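Local coordinates for protein thioesterase superfamily (Jannaschia sp., PDB 2OAF) that is a hot-dog-fold member of the thioesterase superfamily and probably hydrolyses thioesters, perhaps of the acyl-coenzyme A type, although its substrate is not established, at residues B[76-82]-B[116-122]; B[89-95]-B[107-112]. The contacts are given in a common frame with arbitrary orientation. Where two conformers were deposited one is given. Residues are numbered along the deposited sequence.

Interaction 1 (B[76-82]-B[116-122])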
# COMPACT_ATOMS: atom_id res chain seq x y z
N LEU B 76 1.15 -7.15 17.20
CA LEU B 76 2.43 -6.60 16.74
C LEU B 76 2.82 -5.36 17.57
O LEU B 76 1.95 -4.60 18.04
CB LEU B 76 2.39 -6.31 15.27
CG LEU B 76 1.60 -5.16 14.66
CD1 LEU B 76 2.31 -3.88 14.82
CD2 LEU B 76 1.43 -5.44 13.16
N GLU B 77 4.11 -5.19 17.77
CA GLU B 77 4.61 -3.98 18.42
C GLU B 77 5.92 -3.61 17.79
O GLU B 77 6.73 -4.51 17.42
CB GLU B 77 4.75 -4.12 19.94
CG GLU B 77 5.71 -5.18 20.39
CD GLU B 77 6.02 -5.12 21.90
OE1 GLU B 77 6.45 -4.04 22.41
OE2 GLU B 77 5.85 -6.17 22.56
N MSE B 78 6.11 -2.30 17.60
CA MSE B 78 7.32 -1.76 16.95
C MSE B 78 7.75 -0.51 17.65
O MSE B 78 6.91 0.31 18.01
CB MSE B 78 7.04 -1.46 15.48
CG MSE B 78 6.51 -2.66 14.70
SE MSE B 78 6.34 -2.35 12.82
CE MSE B 78 8.20 -2.18 12.34
N ASP B 79 9.06 -0.38 17.87
CA ASP B 79 9.68 0.85 18.30
C ASP B 79 10.49 1.39 17.16
O ASP B 79 11.24 0.63 16.54
CB ASP B 79 10.59 0.62 19.50
CG ASP B 79 9.84 0.22 20.75
OD1 ASP B 79 8.66 0.55 20.91
OD2 ASP B 79 10.47 -0.42 21.62
N PHE B 80 10.32 2.67 16.86
CA PHE B 80 11.00 3.34 15.73
C PHE B 80 12.10 4.26 16.31
O PHE B 80 11.79 5.22 17.02
CB PHE B 80 9.99 4.12 14.93
CG PHE B 80 8.80 3.30 14.52
CD1 PHE B 80 8.91 2.35 13.54
CD2 PHE B 80 7.58 3.46 15.14
CE1 PHE B 80 7.83 1.56 13.20
CE2 PHE B 80 6.50 2.71 14.77
CZ PHE B 80 6.63 1.75 13.80
N LYS B 81 13.36 3.95 16.02
CA LYS B 81 14.50 4.60 16.69
C LYS B 81 15.21 5.56 15.78
O LYS B 81 15.83 6.50 16.24
CB LYS B 81 15.51 3.54 17.16
CG LYS B 81 14.92 2.40 17.98
CD LYS B 81 14.59 2.83 19.39
CE LYS B 81 14.54 1.60 20.36
NZ LYS B 81 14.26 1.91 21.82
N SER B 82 15.16 5.30 14.48
CA SER B 82 15.87 6.10 13.52
C SER B 82 15.13 5.97 12.18
O SER B 82 14.54 4.94 11.89
CB SER B 82 17.34 5.61 13.41
OG SER B 82 18.13 6.54 12.72
N THR B 116 20.17 0.61 13.95
CA THR B 116 18.88 -0.04 14.17
C THR B 116 17.79 1.00 14.09
O THR B 116 17.65 1.86 14.96
CB THR B 116 18.85 -0.75 15.51
OG1 THR B 116 19.87 -1.74 15.51
CG2 THR B 116 17.47 -1.43 15.75
N CYS B 117 17.05 0.96 12.99
CA CYS B 117 16.00 1.93 12.73
C CYS B 117 14.72 1.56 13.45
O CYS B 117 13.99 2.44 13.91
CB CYS B 117 15.74 2.03 11.24
SG CYS B 117 17.24 2.59 10.38
N PHE B 118 14.39 0.27 13.47
CA PHE B 118 13.22 -0.18 14.23
C PHE B 118 13.40 -1.58 14.79
O PHE B 118 14.20 -2.37 14.30
CB PHE B 118 11.91 -0.09 13.42
CG PHE B 118 11.85 -1.02 12.22
CD1 PHE B 118 11.61 -2.37 12.37
CD2 PHE B 118 12.00 -0.52 10.95
CE1 PHE B 118 11.56 -3.22 11.28
CE2 PHE B 118 11.89 -1.35 9.84
CZ PHE B 118 11.68 -2.72 10.01
N VAL B 119 12.69 -1.85 15.87
CA VAL B 119 12.73 -3.14 16.53
C VAL B 119 11.26 -3.54 16.67
O VAL B 119 10.45 -2.76 17.15
CB VAL B 119 13.50 -3.07 17.87
CG1 VAL B 119 14.79 -2.19 17.73
CG2 VAL B 119 12.64 -2.55 18.98
N GLY B 120 10.92 -4.72 16.20
CA GLY B 120 9.55 -5.20 16.30
C GLY B 120 9.41 -6.63 16.82
O GLY B 120 10.31 -7.45 16.67
N ALA B 121 8.24 -6.92 17.40
CA ALA B 121 7.86 -8.27 17.81
C ALA B 121 6.44 -8.55 17.29
O ALA B 121 5.54 -7.72 17.42
CB ALA B 121 7.93 -8.41 19.33
N PHE B 122 6.27 -9.71 16.68
CA PHE B 122 5.07 -10.03 15.90
C PHE B 122 4.62 -11.44 16.25
O PHE B 122 5.38 -12.38 16.08
CB PHE B 122 5.43 -9.98 14.42
CG PHE B 122 6.02 -8.66 13.99
CD1 PHE B 122 7.39 -8.41 14.11
CD2 PHE B 122 5.22 -7.68 13.46
CE1 PHE B 122 7.93 -7.20 13.70
CE2 PHE B 122 5.75 -6.46 13.05
CZ PHE B 122 7.12 -6.23 13.19

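Interaction 2 (B[89-95]-B[107-112])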
# COMPACT_ATOMS: atom_id res chain seq x y z
N ILE B 89 20.10 -0.29 1.73
CA ILE B 89 19.25 -1.46 1.90
C ILE B 89 18.79 -1.50 3.35
O ILE B 89 19.56 -1.19 4.26
CB ILE B 89 20.03 -2.81 1.61
CG1 ILE B 89 20.35 -2.99 0.13
CG2 ILE B 89 19.21 -4.05 2.05
CD1 ILE B 89 19.10 -3.29 -0.67
N LEU B 90 17.54 -1.85 3.56
CA LEU B 90 17.02 -2.14 4.92
C LEU B 90 17.27 -3.61 5.18
O LEU B 90 16.64 -4.47 4.56
CB LEU B 90 15.52 -1.85 5.02
CG LEU B 90 14.82 -2.03 6.38
CD1 LEU B 90 15.39 -1.07 7.47
CD2 LEU B 90 13.31 -1.85 6.22
N LYS B 91 18.17 -3.91 6.10
CA LYS B 91 18.47 -5.28 6.46
C LYS B 91 17.60 -5.68 7.63
O LYS B 91 17.74 -5.16 8.77
CB LYS B 91 19.94 -5.43 6.84
CG LYS B 91 20.91 -5.00 5.77
CD LYS B 91 21.27 -6.14 4.86
CE LYS B 91 22.32 -5.76 3.81
NZ LYS B 91 22.67 -6.92 2.93
N CYS B 92 16.68 -6.61 7.38
CA CYS B 92 15.74 -7.04 8.39
C CYS B 92 16.23 -8.32 9.01
O CYS B 92 16.09 -9.39 8.45
CB CYS B 92 14.36 -7.20 7.80
SG CYS B 92 13.66 -5.64 7.20
N HIS B 93 16.81 -8.20 10.20
CA HIS B 93 17.31 -9.35 10.97
C HIS B 93 16.12 -9.98 11.66
O HIS B 93 15.45 -9.33 12.49
CB HIS B 93 18.33 -8.91 12.02
CG HIS B 93 19.55 -8.24 11.47
ND1 HIS B 93 20.81 -8.78 11.59
CD2 HIS B 93 19.70 -7.07 10.79
CE1 HIS B 93 21.69 -7.97 11.02
NE2 HIS B 93 21.04 -6.93 10.52
N THR B 94 15.85 -11.24 11.36
CA THR B 94 14.56 -11.85 11.67
C THR B 94 14.76 -13.20 12.33
O THR B 94 15.54 -14.03 11.85
CB THR B 94 13.75 -12.04 10.37
OG1 THR B 94 13.70 -10.79 9.70
CG2 THR B 94 12.32 -12.53 10.65
N TRP B 95 14.06 -13.42 13.43
CA TRP B 95 14.15 -14.71 14.09
C TRP B 95 12.96 -14.96 15.01
O TRP B 95 12.35 -14.01 15.48
CB TRP B 95 15.45 -14.81 14.91
CG TRP B 95 15.48 -13.95 16.12
CD1 TRP B 95 15.27 -14.36 17.40
CD2 TRP B 95 15.72 -12.53 16.18
NE1 TRP B 95 15.37 -13.29 18.25
CE2 TRP B 95 15.64 -12.15 17.54
CE3 TRP B 95 15.96 -11.54 15.23
CZ2 TRP B 95 15.82 -10.84 17.98
CZ3 TRP B 95 16.16 -10.22 15.66
CH2 TRP B 95 16.06 -9.89 17.03
N ARG B 107 10.79 -11.77 16.15
CA ARG B 107 11.44 -10.48 16.22
C ARG B 107 11.98 -10.10 14.85
O ARG B 107 12.46 -10.96 14.10
CB ARG B 107 12.61 -10.57 17.19
CG ARG B 107 12.21 -10.55 18.62
CD ARG B 107 11.91 -9.13 19.15
NE ARG B 107 13.14 -8.42 19.41
CZ ARG B 107 13.73 -7.56 18.58
NH1 ARG B 107 13.16 -7.24 17.43
NH2 ARG B 107 14.88 -7.01 18.92
N VAL B 108 11.88 -8.82 14.52
CA VAL B 108 12.53 -8.24 13.36
C VAL B 108 13.19 -6.92 13.78
O VAL B 108 12.51 -6.06 14.35
CB VAL B 108 11.56 -7.95 12.20
CG1 VAL B 108 12.30 -7.29 11.03
CG2 VAL B 108 10.80 -9.22 11.76
N ASP B 109 14.49 -6.78 13.50
CA ASP B 109 15.20 -5.51 13.67
C ASP B 109 15.47 -5.04 12.25
O ASP B 109 16.09 -5.77 11.43
CB ASP B 109 16.55 -5.62 14.38
CG ASP B 109 16.44 -5.90 15.88
OD1 ASP B 109 15.32 -5.88 16.44
OD2 ASP B 109 17.51 -6.13 16.50
N GLY B 110 15.06 -3.82 11.97
CA GLY B 110 15.31 -3.20 10.66
C GLY B 110 16.52 -2.31 10.83
O GLY B 110 16.49 -1.39 11.65
N VAL B 111 17.60 -2.63 10.09
CA VAL B 111 18.91 -2.00 10.28
C VAL B 111 19.41 -1.44 8.97
O VAL B 111 19.34 -2.11 7.94
CB VAL B 111 19.93 -3.06 10.79
CG1 VAL B 111 21.27 -2.40 11.05
CG2 VAL B 111 19.37 -3.73 12.07
N GLN B 112 19.85 -0.17 8.99
CA GLN B 112 20.36 0.49 7.79
C GLN B 112 21.74 1.06 8.05
O GLN B 112 21.90 1.91 8.93
CB GLN B 112 19.44 1.62 7.34
CG GLN B 112 18.23 1.16 6.58
CD GLN B 112 17.62 2.24 5.72
OE1 GLN B 112 17.44 3.38 6.16
NE2 GLN B 112 17.23 1.87 4.50

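Interaction 1 (B[76-82]-B[116-122])
A classic beta bulge disturbs the 116-122 strand where Cys117 and Phe118 both face Gly110; Cys117, with phi/psi of -82/-40°, departs from extended geometry. Cys117 O takes two hydrogen bonds from the end of 76-82, from Lys81 N (2.7 Å) and Ser82 N (3.1 Å). Beyond the bulge the strands are regularly antiparallel (165°, axes 4.6 Å apart), with reciprocal backbone bonds in the hydrogen-bonded pairs Glu77-Ala121 and Asp79-Val119. On the face carrying Leu76, Met78 and Phe80, selenomethionine Met78 sits opposite Gly120 (CA-CA 4.2 Å). Met78 CE lies over the Phe118 ring, 3.8 Å from the centroid and 26° off the normal, a CH-pi contact, while Met78 SE meets the edge of the Phe122 ring, a Met-aromatic contact, at 5.2 Å from the centroid. A CB on Gly120 would clash with Phe122 CE1. Helix 39-54 covers this face through Phe80 and Phe122; strand 103-112 flanks 116-122, and a strand of the second subunit pairs with 76-79, continuing the sheet across the interface.

Interaction 2 (B[89-95]-B[107-112])
Trp95 and Arg107 form a hydrogen-bonded pair and have the most surface covered in this contact, 89 and 80 Å² respectively. Trp95 N gives a bond to Arg107 O (3.0 Å) and Arg107 N returns one to Trp95 O (2.8 Å). The indole, with chi1 at 71° (p), lies across the neighbouring strand, so that Arg107 CB stands 3.4 Å from the centroid of the six-membered ring and 15° off its normal, a CH-pi contact. Further along the Arg107 side chain, the guanidinium turns to Asp109 two residues on: NH1 and NH2 reach Asp109 OD1 at 2.7 and 2.8 Å in a salt bridge. Outside the segments, Gln10 takes hydrogen bonds from Trp95 NE1 and Arg107 NH2, and Arg12 forms a salt bridge with Asp109 OD2.

Val111, with 62 Å² covered, marks the other end of the pairing. Val111 N and O exchange hydrogen bonds with Lys91 O (2.9 Å) and Lys91 N (2.8 Å), and Val111 CG2 comes 3.6 Å from His93 CD2. Between these ends, His93 N donates to Asp109 O (2.8 Å) and Asp109 N to His93 O (2.9 Å). On the reverse face, Cys92 CB packs on Val108 CG1 at 3.8 Å, under helix 39-54. The pairing is antiparallel (153°); strands 90-99 and 103-112, consecutive and joined by a short turn, make it a beta hairpin of the curved hot-dog sheet.

In the fold
Both interactions belong to one antiparallel sheet, their centres about 9 Å apart. Along the chain they are nested: 89-95 and 107-112 both fall between 76-82 and 116-122. In the sheet the order is 76-82, 116-122, 107-112, 89-95, so the hairpin of interaction 2 adjoins the inner strand of interaction 1. The seam is backbone pairing, with Cys117 N 2.8 Å from Gly110 O and Gly120 N 2.8 Å from Val108 O, both probable hydrogen bonds. Helix 39-54 packs against side chains of both contacts, as expected for the central helix wrapped by a hot-dog sheet. Interaction 1 lies toward the subunit interface, whereas no other chain of the assembly touches the segments of interaction 2.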